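Local coordinates for EvdO1 (Micromonospora carbonacea, PDB 4XBZ), which is probably a metal-dependent oxygenase of the phytanoyl-CoA dioxygenase family that acts in orthosomycin biosynthesis, where such enzymes carry out oxidative cyclizations, at residues F52-L64 / V229-T242. Sequence-based numbering, arbitrary orientation.
Sequences FRRQGVLVVRGLL and VMQPGDLLLHNILT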
loop_
_atom_site.group_PDB
_atom_site.type_symbol
_atom_site.label_atom_id
_atom_site.label_comp_id
_atom_site.label_asym_id
_atom_site.label_seq_id
_atom_site.Cartn_x
_atom_site.Cartn_y
_atom_site.Cartn_z
ATOM N N PHE A 52 -7.622 2.174 5.986
ATOM C CA PHE A 52 -6.616 3.214 5.747
ATOM C C PHE A 52 -6.548 3.612 4.276
ATOM O O PHE A 52 -6.507 4.799 3.965
ATOM C CB PHE A 52 -5.220 2.807 6.200
ATOM C CG PHE A 52 -4.188 3.859 5.907
ATOM C CD1 PHE A 52 -4.124 5.014 6.679
ATOM C CD2 PHE A 52 -3.319 3.721 4.835
ATOM C CE1 PHE A 52 -3.188 6.017 6.398
ATOM C CE2 PHE A 52 -2.385 4.703 4.546
ATOM C CZ PHE A 52 -2.314 5.859 5.326
ATOM N N ARG A 53 -6.550 2.631 3.373
ATOM C CA ARG A 53 -6.453 2.939 1.948
ATOM C C ARG A 53 -7.636 3.777 1.484
ATOM O O ARG A 53 -7.492 4.691 0.676
ATOM C CB ARG A 53 -6.360 1.656 1.107
ATOM C CG ARG A 53 -5.118 0.819 1.387
ATOM C CD ARG A 53 -4.139 0.831 0.244
ATOM N NE ARG A 53 -3.017 -0.082 0.465
ATOM C CZ ARG A 53 -1.805 0.297 0.881
ATOM N NH1 ARG A 53 -1.535 1.592 1.138
ATOM N NH2 ARG A 53 -0.854 -0.615 1.044
ATOM N N ARG A 54 -8.811 3.476 2.007
ATOM C CA ARG A 54 -10.008 4.133 1.520
ATOM C C ARG A 54 -10.241 5.479 2.201
ATOM O O ARG A 54 -10.542 6.476 1.547
ATOM C CB ARG A 54 -11.232 3.235 1.724
ATOM C CG ARG A 54 -12.510 3.769 1.095
ATOM C CD ARG A 54 -13.646 2.763 1.289
ATOM N NE ARG A 54 -13.883 2.560 2.711
ATOM C CZ ARG A 54 -14.751 3.268 3.428
ATOM N NH1 ARG A 54 -15.494 4.193 2.833
ATOM N NH2 ARG A 54 -14.886 3.044 4.733
ATOM N N GLN A 55 -10.122 5.510 3.516
ATOM C CA GLN A 55 -10.488 6.719 4.232
ATOM C C GLN A 55 -9.327 7.680 4.369
ATOM O O GLN A 55 -9.531 8.855 4.648
ATOM C CB GLN A 55 -11.057 6.366 5.602
ATOM C CG GLN A 55 -12.381 5.629 5.502
ATOM C CD GLN A 55 -12.905 5.208 6.840
ATOM O OE1 GLN A 55 -12.582 4.126 7.332
ATOM N NE2 GLN A 55 -13.729 6.059 7.448
ATOM N N GLY A 56 -8.109 7.191 4.149
ATOM C CA GLY A 56 -6.931 8.045 4.251
ATOM C C GLY A 56 -6.490 8.281 5.685
ATOM O O GLY A 56 -5.714 9.191 5.954
ATOM N N VAL A 57 -6.965 7.450 6.606
ATOM C CA VAL A 57 -6.695 7.661 8.020
ATOM C C VAL A 57 -6.913 6.354 8.805
ATOM O O VAL A 57 -7.751 5.533 8.434
ATOM C CB VAL A 57 -7.592 8.815 8.562
ATOM C CG1 VAL A 57 -8.986 8.321 8.889
ATOM C CG2 VAL A 57 -6.966 9.490 9.753
ATOM N N LEU A 58 -6.121 6.148 9.857
ATOM C CA LEU A 58 -6.213 4.960 10.712
ATOM C C LEU A 58 -5.655 5.220 12.108
ATOM O O LEU A 58 -4.511 5.682 12.249
ATOM C CB LEU A 58 -5.461 3.771 10.091
ATOM C CG LEU A 58 -5.373 2.528 10.976
ATOM C CD1 LEU A 58 -6.764 1.943 11.183
ATOM C CD2 LEU A 58 -4.412 1.469 10.438
ATOM N N VAL A 59 -6.462 4.925 13.130
ATOM C CA VAL A 59 -6.021 4.984 14.527
ATOM C C VAL A 59 -5.450 3.650 14.978
ATOM O O VAL A 59 -6.077 2.605 14.806
ATOM C CB VAL A 59 -7.169 5.353 15.497
ATOM C CG1 VAL A 59 -6.731 5.161 16.946
ATOM C CG2 VAL A 59 -7.620 6.766 15.274
ATOM N N VAL A 60 -4.255 3.699 15.551
ATOM C CA VAL A 60 -3.629 2.528 16.142
ATOM C C VAL A 60 -3.516 2.714 17.663
ATOM O O VAL A 60 -2.724 3.555 18.131
ATOM C CB VAL A 60 -2.240 2.295 15.555
ATOM C CG1 VAL A 60 -1.559 1.127 16.251
ATOM C CG2 VAL A 60 -2.328 2.068 14.036
ATOM N N ARG A 61 -4.296 1.945 18.425
ATOM C CA ARG A 61 -4.302 2.053 19.892
ATOM C C ARG A 61 -3.162 1.262 20.525
ATOM O O ARG A 61 -2.802 0.192 20.043
ATOM C CB ARG A 61 -5.631 1.563 20.488
ATOM C CG ARG A 61 -6.871 2.282 19.989
ATOM C CD ARG A 61 -6.917 3.740 20.401
ATOM N NE ARG A 61 -8.193 4.346 20.000
ATOM C CZ ARG A 61 -8.484 5.642 20.097
ATOM N NH1 ARG A 61 -7.590 6.500 20.593
ATOM N NH2 ARG A 61 -9.675 6.080 19.687
ATOM N N GLY A 62 -2.598 1.800 21.606
ATOM C CA GLY A 62 -1.582 1.097 22.380
ATOM C C GLY A 62 -0.297 0.702 21.666
ATOM O O GLY A 62 0.224 -0.393 21.885
ATOM N N LEU A 63 0.224 1.584 20.818
ATOM C CA LEU A 63 1.485 1.317 20.128
ATOM C C LEU A 63 2.631 1.132 21.124
ATOM O O LEU A 63 3.432 0.209 21.000
ATOM C CB LEU A 63 1.822 2.444 19.145
ATOM C CG LEU A 63 3.203 2.331 18.486
ATOM C CD1 LEU A 63 3.264 1.160 17.535
ATOM C CD2 LEU A 63 3.604 3.631 17.785
ATOM N N LEU A 64 2.686 1.997 22.129
ATOM C CA LEU A 64 3.810 2.004 23.059
ATOM C C LEU A 64 3.485 1.318 24.380
ATOM O O LEU A 64 2.362 1.427 24.885
ATOM C CB LEU A 64 4.258 3.441 23.335
ATOM C CG LEU A 64 4.627 4.313 22.140
ATOM C CD1 LEU A 64 4.926 5.733 22.607
ATOM C CD2 LEU A 64 5.817 3.723 21.424
ATOM N N VAL A 229 -9.529 10.946 18.128
ATOM C CA VAL A 229 -9.532 11.005 19.592
ATOM C C VAL A 229 -8.507 10.064 20.222
ATOM O O VAL A 229 -8.622 8.843 20.147
ATOM C CB VAL A 229 -10.935 10.695 20.168
ATOM C CG1 VAL A 229 -10.897 10.695 21.704
ATOM C CG2 VAL A 229 -11.952 11.710 19.658
ATOM N N MET A 230 -7.518 10.659 20.885
ATOM C CA MET A 230 -6.267 9.971 21.218
ATOM C C MET A 230 -5.890 9.926 22.700
ATOM O O MET A 230 -5.951 10.944 23.405
ATOM C CB MET A 230 -5.112 10.641 20.464
ATOM C CG MET A 230 -5.405 10.828 19.014
ATOM S SD MET A 230 -5.373 9.233 18.210
ATOM C CE MET A 230 -6.220 9.618 16.726
ATOM N N GLN A 231 -5.453 8.749 23.142
ATOM C CA GLN A 231 -4.784 8.608 24.431
ATOM C C GLN A 231 -3.273 8.652 24.215
ATOM O O GLN A 231 -2.811 8.344 23.123
ATOM C CB GLN A 231 -5.200 7.306 25.121
ATOM C CG GLN A 231 -6.662 7.285 25.552
ATOM C CD GLN A 231 -7.104 8.605 26.137
ATOM O OE1 GLN A 231 -6.549 9.085 27.136
ATOM N NE2 GLN A 231 -8.103 9.222 25.502
ATOM N N PRO A 232 -2.497 9.058 25.241
ATOM C CA PRO A 232 -1.044 9.083 25.004
ATOM C C PRO A 232 -0.493 7.685 24.688
ATOM O O PRO A 232 -0.965 6.667 25.224
ATOM C CB PRO A 232 -0.474 9.635 26.317
ATOM C CG PRO A 232 -1.593 10.490 26.882
ATOM C CD PRO A 232 -2.865 9.718 26.511
ATOM N N GLY A 233 0.478 7.644 23.783
ATOM C CA GLY A 233 1.014 6.376 23.305
ATOM C C GLY A 233 0.227 5.748 22.170
ATOM O O GLY A 233 0.597 4.685 21.664
ATOM N N ASP A 234 -0.882 6.382 21.792
ATOM C CA ASP A 234 -1.637 5.967 20.609
ATOM C C ASP A 234 -0.996 6.564 19.379
ATOM O O ASP A 234 -0.235 7.520 19.484
ATOM C CB ASP A 234 -3.095 6.418 20.668
ATOM C CG ASP A 234 -3.927 5.590 21.597
ATOM O OD1 ASP A 234 -3.483 4.490 22.000
ATOM O OD2 ASP A 234 -5.048 6.046 21.909
ATOM N N LEU A 235 -1.363 6.025 18.219
ATOM C CA LEU A 235 -0.756 6.389 16.947
ATOM C C LEU A 235 -1.793 6.742 15.885
ATOM O O LEU A 235 -2.680 5.940 15.569
ATOM C CB LEU A 235 0.135 5.239 16.454
ATOM C CG LEU A 235 0.518 5.264 14.970
ATOM C CD1 LEU A 235 1.487 6.385 14.649
ATOM C CD2 LEU A 235 1.054 3.906 14.509
ATOM N N LEU A 236 -1.685 7.944 15.340
ATOM C CA LEU A 236 -2.523 8.322 14.211
ATOM C C LEU A 236 -1.735 8.250 12.890
ATOM O O LEU A 236 -0.709 8.910 12.710
ATOM C CB LEU A 236 -3.111 9.728 14.397
ATOM C CG LEU A 236 -4.051 10.175 13.263
ATOM C CD1 LEU A 236 -5.329 9.361 13.269
ATOM C CD2 LEU A 236 -4.365 11.669 13.316
ATOM N N LEU A 237 -2.231 7.415 11.984
ATOM C CA LEU A 237 -1.707 7.296 10.631
ATOM C C LEU A 237 -2.571 8.134 9.713
ATOM O O LEU A 237 -3.796 7.939 9.663
ATOM C CB LEU A 237 -1.708 5.830 10.175
ATOM C CG LEU A 237 -0.907 4.895 11.088
ATOM C CD1 LEU A 237 -1.217 3.429 10.829
ATOM C CD2 LEU A 237 0.589 5.183 10.950
ATOM N N HIS A 238 -1.966 9.077 8.994
ATOM C CA HIS A 238 -2.747 9.745 7.967
ATOM C C HIS A 238 -2.004 9.942 6.651
ATOM O O HIS A 238 -0.792 10.184 6.589
ATOM C CB HIS A 238 -3.332 11.074 8.510
ATOM C CG HIS A 238 -2.430 12.269 8.426
ATOM N ND1 HIS A 238 -1.759 12.767 9.525
ATOM C CD2 HIS A 238 -2.193 13.140 7.417
ATOM C CE1 HIS A 238 -1.099 13.862 9.181
ATOM N NE2 HIS A 238 -1.344 14.109 7.904
ATOM N N ASN A 239 -2.779 9.738 5.596
ATOM C CA ASN A 239 -2.408 10.024 4.230
ATOM C C ASN A 239 -2.235 11.525 4.080
ATOM O O ASN A 239 -3.113 12.283 4.497
ATOM C CB ASN A 239 -3.498 9.500 3.304
ATOM C CG ASN A 239 -3.128 9.568 1.846
ATOM O OD1 ASN A 239 -2.394 10.454 1.402
ATOM N ND2 ASN A 239 -3.671 8.636 1.075
ATOM N N ILE A 240 -1.117 11.952 3.497
ATOM C CA ILE A 240 -0.828 13.383 3.368
ATOM C C ILE A 240 -1.847 14.099 2.470
ATOM O O ILE A 240 -1.945 15.329 2.502
ATOM C CB ILE A 240 0.599 13.628 2.810
ATOM C CG1 ILE A 240 0.788 12.857 1.501
ATOM C CG2 ILE A 240 1.657 13.199 3.830
ATOM C CD1 ILE A 240 1.574 13.579 0.471
ATOM N N LEU A 241 -2.597 13.330 1.683
ATOM C CA LEU A 241 -3.625 13.879 0.798
ATOM C C LEU A 241 -4.989 14.010 1.501
ATOM O O LEU A 241 -5.944 14.580 0.949
ATOM C CB LEU A 241 -3.776 12.997 -0.458
ATOM C CG LEU A 241 -2.550 12.828 -1.367
ATOM C CD1 LEU A 241 -2.830 11.960 -2.609
ATOM C CD2 LEU A 241 -2.051 14.186 -1.774
ATOM N N THR A 242 -5.100 13.450 2.705
ATOM C CA THR A 242 -6.328 13.620 3.472
ATOM C C THR A 242 -6.384 15.030 4.035
ATOM O O THR A 242 -5.478 15.453 4.751
ATOM C CB THR A 242 -6.452 12.615 4.618
ATOM O OG1 THR A 242 -6.282 11.287 4.109
ATOM C CG2 THR A 242 -7.822 12.747 5.288
HETATM O O HOH W 1 -5.033 6.351 2.059
#
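Leu58 and Leu237 exchange a pair of backbone hydrogen bonds, as do Val60 and Leu235, and so zip strand 57-61 antiparallel to strand 235-239. At one end of the ladder Gly56 O accepts from Asn239 N (3.0 Å) and Thr242 OG1 (2.8 Å), which approach from opposite faces of the carbonyl plane.

Charge secures the other end. The guanidinium of Arg61 meets Val229 O end-on with both NH1 (2.6 Å) and NH2, while NH1 also forms a salt bridge to Asp234 OD2 (2.9 Å), arriving from above the carboxylate plane. A bend at chi2 (-66°) folds the arginine chain back to these partners, and Glu36 takes a second salt bridge from NH2. Gln231 N hydrogen-bonds Asp234 OD2 from the opposite face and Gly62 N hydrogen-bonds Asp234 OD1, fixing that carboxylate's rotation. A methionine in place of Arg61 would probably leave Asp234 without its cationic mate and Val229 O without either donor.

Apolar packing lines both faces of the sheet. Leu237 CD1 touches both Leu58 CD2 (3.8 Å) and Val60 CG2 (3.7 Å), beneath helix 125-134; on the other face Val59 CG2 presses tightly on Met230 CE (3.5 Å).

On that latter face, His238 NE2 is hydrogen-bonded to OD2 of Asp162, a nickel ligand with His160 and His244. The two strands are neighbours in the major sheet of the double-stranded beta-helix, beside its metal site.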